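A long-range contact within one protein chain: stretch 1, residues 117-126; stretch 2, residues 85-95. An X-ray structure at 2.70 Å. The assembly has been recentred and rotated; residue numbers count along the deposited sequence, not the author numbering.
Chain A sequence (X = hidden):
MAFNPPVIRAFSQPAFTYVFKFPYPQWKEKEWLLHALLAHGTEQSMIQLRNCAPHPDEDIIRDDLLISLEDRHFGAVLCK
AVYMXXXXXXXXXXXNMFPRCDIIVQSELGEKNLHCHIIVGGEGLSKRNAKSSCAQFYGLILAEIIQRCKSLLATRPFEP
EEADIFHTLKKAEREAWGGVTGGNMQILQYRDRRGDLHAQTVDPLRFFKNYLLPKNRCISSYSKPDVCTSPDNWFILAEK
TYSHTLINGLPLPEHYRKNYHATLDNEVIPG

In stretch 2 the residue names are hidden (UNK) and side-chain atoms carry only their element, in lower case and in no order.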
ATOM      1  N   HIS A 117       2.429  -3.531   1.303  1.00 37.98           N
ATOM      2  CA  HIS A 117       2.285  -4.933   1.666  1.00 34.12           C
ATOM      3  C   HIS A 117       1.005  -5.414   1.021  1.00 44.50           C
ATOM      4  O   HIS A 117      -0.014  -4.689   1.028  1.00 41.44           O
ATOM      5  CB  HIS A 117       2.181  -5.106   3.171  1.00 38.67           C
ATOM      6  CG  HIS A 117       3.445  -4.798   3.900  1.00 58.17           C
ATOM      7  ND1 HIS A 117       4.339  -5.782   4.284  1.00 55.75           N
ATOM      8  CD2 HIS A 117       3.976  -3.617   4.302  1.00 57.63           C
ATOM      9  CE1 HIS A 117       5.358  -5.218   4.905  1.00 61.37           C
ATOM     10  NE2 HIS A 117       5.164  -3.907   4.926  1.00 67.47           N
ATOM     11  N   ILE A 118       1.078  -6.604   0.424  1.00 28.34           N
ATOM     12  CA  ILE A 118      -0.080  -7.242  -0.187  1.00 34.60           C
ATOM     13  C   ILE A 118      -0.272  -8.621   0.426  1.00 38.68           C
ATOM     14  O   ILE A 118       0.620  -9.464   0.360  1.00 38.13           O
ATOM     15  CB  ILE A 118       0.127  -7.440  -1.705  1.00 39.87           C
ATOM     16  CG1 ILE A 118       0.492  -6.117  -2.371  1.00 40.64           C
ATOM     17  CG2 ILE A 118      -1.090  -8.091  -2.373  1.00 29.66           C
ATOM     18  CD1 ILE A 118       1.932  -6.022  -2.773  1.00 36.86           C
ATOM     19  N   ILE A 119      -1.432  -8.853   1.022  1.00 42.51           N
ATOM     20  CA  ILE A 119      -1.802 -10.210   1.400  1.00 49.97           C
ATOM     21  C   ILE A 119      -2.849 -10.679   0.399  1.00 46.20           C
ATOM     22  O   ILE A 119      -3.907 -10.066   0.249  1.00 49.74           O
ATOM     23  CB  ILE A 119      -2.376 -10.307   2.837  1.00 40.84           C
ATOM     24  CG1 ILE A 119      -1.459  -9.617   3.842  1.00 34.92           C
ATOM     25  CG2 ILE A 119      -2.547 -11.752   3.236  1.00 36.23           C
ATOM     26  CD1 ILE A 119      -2.104  -9.413   5.167  1.00 30.76           C
ATOM     27  N   VAL A 120      -2.545 -11.761  -0.298  1.00 39.08           N
ATOM     28  CA  VAL A 120      -3.463 -12.286  -1.289  1.00 37.26           C
ATOM     29  C   VAL A 120      -3.625 -13.808  -1.173  1.00 46.55           C
ATOM     30  O   VAL A 120      -2.648 -14.554  -0.959  1.00 42.76           O
ATOM     31  CB  VAL A 120      -3.019 -11.880  -2.700  1.00 35.81           C
ATOM     32  CG1 VAL A 120      -1.534 -12.210  -2.922  1.00 30.91           C
ATOM     33  CG2 VAL A 120      -3.901 -12.531  -3.733  1.00 31.49           C
ATOM     34  N   GLY A 121      -4.866 -14.265  -1.313  1.00 39.82           N
ATOM     35  CA  GLY A 121      -5.159 -15.675  -1.173  1.00 40.62           C
ATOM     36  C   GLY A 121      -6.318 -16.119  -2.038  1.00 48.18           C
ATOM     37  O   GLY A 121      -7.283 -15.380  -2.245  1.00 49.59           O
ATOM     38  N   GLY A 122      -6.237 -17.353  -2.515  1.00 49.02           N
ATOM     39  CA  GLY A 122      -7.256 -17.882  -3.391  1.00 49.08           C
ATOM     40  C   GLY A 122      -6.682 -18.853  -4.391  1.00 54.76           C
ATOM     41  O   GLY A 122      -5.467 -19.045  -4.450  1.00 60.53           O
ATOM     42  N   GLU A 123      -7.579 -19.465  -5.163  1.00 57.24           N
ATOM     43  CA  GLU A 123      -7.252 -20.457  -6.180  1.00 53.95           C
ATOM     44  C   GLU A 123      -6.327 -19.839  -7.216  1.00 55.49           C
ATOM     45  O   GLU A 123      -6.509 -18.686  -7.579  1.00 59.73           O
ATOM     46  CB  GLU A 123      -8.539 -20.948  -6.849  1.00 54.07           C
ATOM     47  CG  GLU A 123      -8.460 -22.314  -7.486  1.00 75.48           C
ATOM     48  CD  GLU A 123      -9.826 -22.841  -7.904  1.00 88.67           C
ATOM     49  OE1 GLU A 123     -10.785 -22.042  -7.977  1.00 95.37           O
ATOM     50  OE2 GLU A 123      -9.941 -24.060  -8.144  1.00 91.88           O
ATOM     51  N   GLY A 124      -5.332 -20.594  -7.676  1.00 50.29           N
ATOM     52  CA  GLY A 124      -4.384 -20.100  -8.661  1.00 50.14           C
ATOM     53  C   GLY A 124      -3.018 -19.744  -8.098  1.00 55.27           C
ATOM     54  O   GLY A 124      -2.034 -19.692  -8.845  1.00 50.92           O
ATOM     55  N   LEU A 125      -2.959 -19.467  -6.793  1.00 56.78           N
ATOM     56  CA  LEU A 125      -1.682 -19.313  -6.095  1.00 56.10           C
ATOM     57  C   LEU A 125      -1.392 -20.565  -5.286  1.00 52.64           C
ATOM     58  O   LEU A 125      -2.310 -21.251  -4.826  1.00 55.56           O
ATOM     59  CB  LEU A 125      -1.659 -18.101  -5.156  1.00 48.55           C
ATOM     60  CG  LEU A 125      -1.479 -16.706  -5.741  1.00 51.52           C
ATOM     61  CD1 LEU A 125      -1.587 -15.689  -4.638  1.00 56.86           C
ATOM     62  CD2 LEU A 125      -0.141 -16.576  -6.428  1.00 56.40           C
ATOM     63  N   SER A 126      -0.109 -20.872  -5.135  1.00 45.11           N
ATOM     64  CA  SER A 126       0.314 -21.994  -4.307  1.00 52.54           C
ATOM     65  C   SER A 126       1.791 -21.825  -3.962  1.00 60.24           C
ATOM     66  O   SER A 126       2.453 -20.943  -4.511  1.00 60.26           O
ATOM     67  CB  SER A 126       0.108 -23.305  -5.067  1.00 48.76           C
ATOM     68  OG  SER A 126       1.026 -23.402  -6.146  1.00 60.69           O
ATOM     69  N   UNK A  85      -3.749  -4.168  -9.598  1.00 45.68           N
ATOM     70  CA  UNK A  85      -2.757  -5.074 -10.155  1.00 46.71           C
ATOM     71  C   UNK A  85      -2.888  -6.493  -9.581  1.00 51.68           C
ATOM     72  O   UNK A  85      -2.750  -7.474 -10.322  1.00 44.54           O
ATOM     73  c   UNK A  85      -1.352  -4.528  -9.961  1.00 37.31           C
ATOM     74  N   UNK A  86      -3.177  -6.586  -8.282  1.00 42.99           N
ATOM     75  CA  UNK A  86      -3.339  -7.870  -7.600  1.00 42.23           C
ATOM     76  C   UNK A  86      -4.557  -8.620  -8.141  1.00 44.74           C
ATOM     77  O   UNK A  86      -4.534  -9.840  -8.327  1.00 50.58           O
ATOM     78  c   UNK A  86      -3.634  -9.045  -5.386  1.00 31.88           C
ATOM     79  o   UNK A  86      -2.410  -6.993  -5.505  1.00 41.33           O
ATOM     80  c   UNK A  86      -3.522  -7.698  -6.067  1.00 34.38           C
ATOM     81  N   UNK A  87      -5.623  -7.868  -8.363  1.00 40.36           N
ATOM     82  CA  UNK A  87      -6.842  -8.356  -8.988  1.00 43.49           C
ATOM     83  C   UNK A  87      -6.525  -8.890 -10.375  1.00 50.62           C
ATOM     84  O   UNK A  87      -6.940  -9.992 -10.738  1.00 44.69           O
ATOM     85  c   UNK A  87      -7.885  -7.221  -9.083  1.00 39.84           C
ATOM     86  o   UNK A  87      -8.394  -6.950  -7.768  1.00 45.82           O
ATOM     87  c   UNK A  87      -9.015  -7.623  -9.932  1.00 37.00           C
ATOM     88  N   UNK A  88      -5.799  -8.096 -11.153  1.00 52.76           N
ATOM     89  CA  UNK A  88      -5.364  -8.540 -12.463  1.00 50.16           C
ATOM     90  C   UNK A  88      -4.534  -9.828 -12.352  1.00 58.65           C
ATOM     91  O   UNK A  88      -4.742 -10.766 -13.133  1.00 54.72           O
ATOM     92  c   UNK A  88      -4.118  -7.925 -14.590  1.00 41.28           C
ATOM     93  c   UNK A  88      -4.569  -7.449 -13.186  1.00 54.23           C
ATOM     94  o   UNK A  88      -5.385  -6.278 -13.314  1.00 56.20           O
ATOM     95  N   UNK A  89      -3.621  -9.876 -11.373  1.00 55.38           N
ATOM     96  CA  UNK A  89      -2.791 -11.062 -11.148  1.00 49.59           C
ATOM     97  C   UNK A  89      -3.630 -12.308 -10.924  1.00 54.70           C
ATOM     98  O   UNK A  89      -3.435 -13.312 -11.617  1.00 54.53           O
ATOM     99  c   UNK A  89      -1.863 -10.884  -9.955  1.00 43.10           C
ATOM    100  c   UNK A  89      -0.484 -12.028  -8.192  1.00 43.85           C
ATOM    101  c   UNK A  89       0.039 -12.474 -10.570  1.00 37.69           C
ATOM    102  c   UNK A  89      -1.069 -12.155  -9.587  1.00 41.90           C
ATOM    103  N   UNK A  90      -4.574 -12.237  -9.982  1.00 45.80           N
ATOM    104  CA  UNK A  90      -5.422 -13.390  -9.669  1.00 49.81           C
ATOM    105  C   UNK A  90      -6.290 -13.759 -10.865  1.00 62.61           C
ATOM    106  O   UNK A  90      -6.583 -14.926 -11.115  1.00 62.95           O
ATOM    107  c   UNK A  90      -5.466 -13.051  -7.191  1.00 50.96           C
ATOM    108  c   UNK A  90      -5.495 -15.722  -6.398  1.00 46.38           C
ATOM    109  s   UNK A  90      -4.373 -14.479  -7.037  1.00 50.86           S
ATOM    110  c   UNK A  90      -6.287 -13.129  -8.443  1.00 45.03           C
ATOM    111  N   UNK A  91      -6.702 -12.736 -11.594  1.00 63.42           N
ATOM    112  CA  UNK A  91      -7.443 -12.914 -12.821  1.00 60.82           C
ATOM    113  C   UNK A  91      -6.683 -13.808 -13.817  1.00 59.67           C
ATOM    114  O   UNK A  91      -7.259 -14.740 -14.392  1.00 53.68           O
ATOM    115  c   UNK A  91      -7.717 -11.543 -13.431  1.00 57.14           C
ATOM    116  o   UNK A  91      -8.660 -11.623 -14.466  1.00 64.24           O
ATOM    117  N   UNK A  92      -5.392 -13.533 -13.999  1.00 51.00           N
ATOM    118  CA  UNK A  92      -4.545 -14.370 -14.838  1.00 43.81           C
ATOM    119  C   UNK A  92      -4.409 -15.782 -14.253  1.00 62.16           C
ATOM    120  O   UNK A  92      -4.590 -16.764 -14.967  1.00 61.88           O
ATOM    121  c   UNK A  92      -3.154 -13.753 -15.047  1.00 47.93           C
ATOM    122  n   UNK A  92      -4.259 -11.763 -16.148  1.00 78.64           N
ATOM    123  n   UNK A  92      -2.660 -10.839 -17.230  1.00 74.78           N
ATOM    124  c   UNK A  92      -2.132 -11.939 -16.600  1.00 75.69           C
ATOM    125  c   UNK A  92      -3.139 -12.529 -15.912  1.00 66.78           C
ATOM    126  c   UNK A  92      -3.944 -10.755 -16.943  1.00 76.87           C
ATOM    127  N   UNK A  93      -4.088 -15.886 -12.963  1.00 58.30           N
ATOM    128  CA  UNK A  93      -3.876 -17.192 -12.335  1.00 58.32           C
ATOM    129  C   UNK A  93      -5.097 -18.091 -12.427  1.00 63.12           C
ATOM    130  O   UNK A  93      -4.958 -19.309 -12.519  1.00 66.22           O
ATOM    131  c   UNK A  93      -1.007 -17.017 -11.320  1.00 63.38           C
ATOM    132  c   UNK A  93       0.313 -16.401 -10.887  1.00 65.82           C
ATOM    133  n   UNK A  93       1.442 -16.915 -11.720  1.00 69.97           N
ATOM    134  c   UNK A  93      -2.160 -16.321 -10.641  1.00 60.84           C
ATOM    135  c   UNK A  93      -3.459 -17.064 -10.869  1.00 57.87           C
ATOM    136  N   UNK A  94      -6.287 -17.496 -12.406  1.00 57.59           N
ATOM    137  CA  UNK A  94      -7.524 -18.268 -12.466  1.00 55.65           C
ATOM    138  C   UNK A  94      -8.182 -18.315 -13.853  1.00 57.03           C
ATOM    139  O   UNK A  94      -9.231 -18.950 -14.011  1.00 56.41           O
ATOM    140  n   UNK A  94      -8.948 -17.408  -7.817  1.00 55.65           N
ATOM    141  c   UNK A  94      -9.242 -17.404  -9.106  1.00 55.39           C
ATOM    142  c   UNK A  94      -8.534 -17.718 -11.469  1.00 52.34           C
ATOM    143  o   UNK A  94     -10.314 -16.991  -9.538  1.00 59.76           O
ATOM    144  c   UNK A  94      -8.178 -17.933 -10.040  1.00 51.75           C
ATOM    145  N   UNK A  95      -7.584 -17.644 -14.837  1.00 55.36           N
ATOM    146  CA  UNK A  95      -8.195 -17.507 -16.163  1.00 65.11           C
ATOM    147  C   UNK A  95      -9.684 -17.199 -16.036  1.00 61.29           C
ATOM    148  O   UNK A  95     -10.522 -17.941 -16.523  1.00 67.90           O
ATOM    149  c   UNK A  95      -6.472 -20.601 -17.719  1.00106.45           C
ATOM    150  n   UNK A  95      -5.135 -21.168 -17.621  1.00122.30           N
ATOM    151  n   UNK A  95      -3.453 -22.329 -16.565  1.00133.78           N
ATOM    152  c   UNK A  95      -4.692 -21.850 -16.567  1.00130.22           C
ATOM    153  n   UNK A  95      -5.479 -22.050 -15.512  1.00126.20           N
ATOM    154  c   UNK A  95      -7.985 -18.762 -16.994  1.00 70.22           C
ATOM    155  c   UNK A  95      -6.596 -19.339 -16.878  1.00 83.59           C
TER

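Position 85 carries a single side-chain carbon, out of reach of stretch 1; it is Ala85. At position 86 the first side-chain carbon bears one oxygen and one carbon, the oxygen beside Ile118 and the carbon against Val120; this fork is a threonine. CA-to-CB of Thr86 points toward the strand: OG1 is 3.6 Å from Ile118 CG2, and CG2 is 3.9 Å from Val120 CG2. The hydroxyl is hydrogen-bonded elsewhere in the structure and so is satisfied.

Positions 87 and 88 repeat the same fork of one oxygen and one carbon, but neither touches stretch 1; they are Thr87 and Thr88. Position 89 has four carbons, forked at the second, and makes no close contact, which identifies Leu89. CA-to-CB points toward stretch 1, but Leu89 CD2 stops 4.9 Å from Leu125 CD2.

Position 90 shows an unbranched run of two carbons, a sulfur and a terminal carbon, touching Val120, Glu123 and Leu125; only methionine provides it. All three chi angles of Met90 are m, and although CA-to-CB points sideways, the end of the chain comes nearer to stretch 1. CG packs 3.8 Å from Val120 CG2, SD lies 3.9 Å from Leu125 CD1, and CE reaches 3.3 Å from Glu123 O.

Position 91, one carbon then one oxygen, and position 92, one carbon then a five-membered ring with two nitrogens, are both out of reach; they are Ser91 and His92. Position 93 has four carbons in a row ending in nitrogen, and its CB lies 3.6 Å from Gly124 O; it is Lys93, and the end of its side chain leads away.

Position 94 has three carbons, the third carrying one oxygen and one nitrogen, with the nitrogen against the carbonyl of Glu123: an amide, Gln94. NE2 donates a hydrogen bond to Glu123 O, 2.8 Å away. Position 95, three carbons, a nitrogen, and a carbon bearing two more nitrogens, makes no contact and is Arg95; poorly ordered, it leaves the helix with positive phi in a Schellman motif.

The helix and strand run in nearly the same direction, their axes 25° apart and 10.2 Å at closest approach. Alternation along the strand turns Ile118 and Val120 toward the helix and Ile119 away. The type II turn from Gly122 to Leu125 brings the backbone close, with Gly124 CA 4.7 Å from Lys93 CA. A CB on Gly124 would clash with Lys93 CB, and its backbone angles independently call for glycine. Met90 bridges strand and turn, while Gln94 supplies the single hydrogen bond across an otherwise largely apolar contact.

Stretch 2 (85-95) ATTTLMSHKQR
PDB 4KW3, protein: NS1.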